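PDB 3E9N: putative short-chain dehydrogenase/reductase from Corynebacterium glutamicum, which probably works as an NAD(P)-dependent oxidoreductase of the short-chain dehydrogenase/reductase family, perhaps as an acetoacetyl-CoA reductase. Local coordinates for residues 199-204 and 225-230. Sequence-based numbering, arbitrary orientation.
Sequences IYIEPK and VDVRPR
CG1 of Ile201 lies over one face of the flat peptide group joining Arg228 to Pro229, 3.8 Å from Pro229 N; CD1 of Ile201 reaches back along the strand to the preceding carbonyl, 3.9 Å from Val227 O. The guanidinium of Arg228 has CB of Asp226 against one face, 3.8 Å above the plane and toward the rim. In its own plane it offers NH2 to Val227 O, a bent 2.8 Å bond (N-H...O angle 143°) that stays within 225-230. The donor sits well above the carbonyl plane, 61° out of it, so the bond misses the oxygen's lone-pair directions.

The contact itself is apolar, and Ile201 is the one side chain of 199-204 that makes it, against Val227 and the Pro229 ring. With CG1 anti to its carbonyl carbon (chi1 -65°), Ile201 sends one branch to the proline ring, CG1 lying 3.9 Å from Pro229 CD. Ile201 CG2 and CD1 each lie 4.0 Å from Val227 CG1. Ile201, Val227 and Pro229 are all buried, consistent with a small hydrophobic cluster.

Ile201 belongs to the turn leading into helix 203-214, while Val227 and Pro229 lie near the end of strand 220-229, the last strand of the Rossmann-type parallel sheet. Val227 also touches Ile206 of that helix, and its backbone bonds to Ser175 of strand 170-176. Residues 226-229 also pair antiparallel with a strand of the second subunit, carrying the sheet across the interface.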
loop_
_atom_site.group_PDB
_atom_site.type_symbol
_atom_site.label_atom_id
_atom_site.label_comp_id
_atom_site.label_asym_id
_atom_site.label_seq_id
_atom_site.Cartn_x
_atom_site.Cartn_y
_atom_site.Cartn_z
ATOM N N ILE A 199 12.390 -10.634 15.766
ATOM C CA ILE A 199 13.473 -10.740 16.733
ATOM C C ILE A 199 14.633 -11.581 16.223
ATOM O O ILE A 199 15.744 -11.415 16.684
ATOM C CB ILE A 199 13.004 -11.366 18.054
ATOM C CG1 ILE A 199 12.547 -12.808 17.829
ATOM C CG2 ILE A 199 11.867 -10.559 18.699
ATOM C CD1 ILE A 199 12.047 -13.446 19.091
ATOM N N TYR A 200 14.387 -12.470 15.271
ATOM C CA TYR A 200 15.473 -13.266 14.700
ATOM C C TYR A 200 16.334 -12.508 13.666
ATOM O O TYR A 200 17.264 -13.058 13.128
ATOM C CB TYR A 200 14.953 -14.623 14.159
ATOM C CG TYR A 200 14.538 -15.556 15.288
ATOM C CD1 TYR A 200 15.497 -16.287 16.008
ATOM C CD2 TYR A 200 13.196 -15.653 15.683
ATOM C CE1 TYR A 200 15.125 -17.125 17.085
ATOM C CE2 TYR A 200 12.811 -16.482 16.743
ATOM C CZ TYR A 200 13.774 -17.221 17.441
ATOM O OH TYR A 200 13.358 -18.035 18.498
ATOM N N ILE A 201 16.031 -11.249 13.389
ATOM C CA ILE A 201 16.946 -10.425 12.578
ATOM C C ILE A 201 18.202 -10.032 13.399
ATOM O O ILE A 201 18.069 -9.476 14.487
ATOM C CB ILE A 201 16.249 -9.111 12.023
ATOM C CG1 ILE A 201 15.115 -9.457 11.021
ATOM C CG2 ILE A 201 17.284 -8.233 11.368
ATOM C CD1 ILE A 201 13.972 -8.399 10.926
ATOM N N GLU A 202 19.398 -10.352 12.908
ATOM C CA GLU A 202 20.620 -9.861 13.562
ATOM C C GLU A 202 20.583 -8.341 13.556
ATOM O O GLU A 202 20.367 -7.710 12.500
ATOM C CB GLU A 202 21.930 -10.344 12.888
ATOM C CG GLU A 202 22.447 -11.744 13.334
ATOM C CD GLU A 202 22.984 -11.789 14.777
ATOM O OE1 GLU A 202 24.193 -11.478 14.978
ATOM O OE2 GLU A 202 22.210 -12.167 15.703
ATOM N N PRO A 203 20.774 -7.749 14.742
ATOM C CA PRO A 203 20.785 -6.302 14.865
ATOM C C PRO A 203 21.861 -5.635 14.055
ATOM O O PRO A 203 21.682 -4.494 13.689
ATOM C CB PRO A 203 21.045 -6.049 16.364
ATOM C CG PRO A 203 21.240 -7.412 16.990
ATOM C CD PRO A 203 20.671 -8.427 16.052
ATOM N N LYS A 204 22.975 -6.293 13.783
ATOM C CA LYS A 204 23.949 -5.667 12.911
ATOM C C LYS A 204 23.433 -5.376 11.485
ATOM O O LYS A 204 23.939 -4.470 10.844
ATOM C CB LYS A 204 25.305 -6.424 12.877
ATOM N N VAL A 225 13.604 0.574 3.297
ATOM C CA VAL A 225 14.336 -0.708 3.215
ATOM C C VAL A 225 13.513 -1.698 3.999
ATOM O O VAL A 225 13.295 -1.503 5.174
ATOM C CB VAL A 225 15.756 -0.642 3.831
ATOM C CG1 VAL A 225 16.434 -1.970 3.758
ATOM C CG2 VAL A 225 16.646 0.453 3.154
ATOM N N ASP A 226 12.969 -2.725 3.352
ATOM C CA ASP A 226 12.167 -3.722 4.057
ATOM C C ASP A 226 13.075 -4.918 4.433
ATOM O O ASP A 226 13.771 -5.470 3.606
ATOM C CB ASP A 226 10.923 -4.073 3.233
ATOM C CG ASP A 226 9.990 -2.844 3.034
ATOM O OD1 ASP A 226 9.660 -2.488 1.849
ATOM O OD2 ASP A 226 9.609 -2.169 4.058
ATOM N N VAL A 227 13.110 -5.247 5.717
ATOM C CA VAL A 227 14.055 -6.208 6.277
ATOM C C VAL A 227 13.277 -7.368 6.923
ATOM O O VAL A 227 12.319 -7.141 7.616
ATOM C CB VAL A 227 14.984 -5.517 7.353
ATOM C CG1 VAL A 227 15.931 -6.508 7.973
ATOM C CG2 VAL A 227 15.738 -4.359 6.740
ATOM N N ARG A 228 13.706 -8.604 6.702
ATOM C CA ARG A 228 12.976 -9.777 7.199
ATOM C C ARG A 228 13.969 -10.857 7.563
ATOM O O ARG A 228 15.067 -10.855 7.043
ATOM C CB ARG A 228 12.028 -10.313 6.128
ATOM C CG ARG A 228 10.675 -9.687 6.163
ATOM C CD ARG A 228 10.495 -8.919 4.925
ATOM N NE ARG A 228 9.263 -8.125 4.878
ATOM C CZ ARG A 228 9.073 -6.937 5.472
ATOM N NH1 ARG A 228 7.905 -6.314 5.324
ATOM N NH2 ARG A 228 10.027 -6.385 6.223
ATOM N N PRO A 229 13.594 -11.772 8.463
ATOM C CA PRO A 229 14.439 -12.946 8.725
ATOM C C PRO A 229 14.566 -13.882 7.524
ATOM O O PRO A 229 13.721 -13.899 6.641
ATOM C CB PRO A 229 13.693 -13.693 9.839
ATOM C CG PRO A 229 12.669 -12.706 10.398
ATOM C CD PRO A 229 12.398 -11.701 9.331
ATOM N N ARG A 230 15.661 -14.617 7.492
ATOM C CA ARG A 230 15.810 -15.793 6.657
ATOM C C ARG A 230 15.454 -17.026 7.481
ATOM O O ARG A 230 15.088 -18.071 6.896
ATOM C CB ARG A 230 17.257 -15.938 6.213
ATOM C CG ARG A 230 17.595 -15.151 4.998
ATOM C CD ARG A 230 19.070 -15.108 4.806
ATOM N NE ARG A 230 19.503 -16.276 4.096
ATOM C CZ ARG A 230 20.640 -16.346 3.433
ATOM N NH1 ARG A 230 21.437 -15.275 3.394
ATOM N NH2 ARG A 230 20.951 -17.484 2.800
#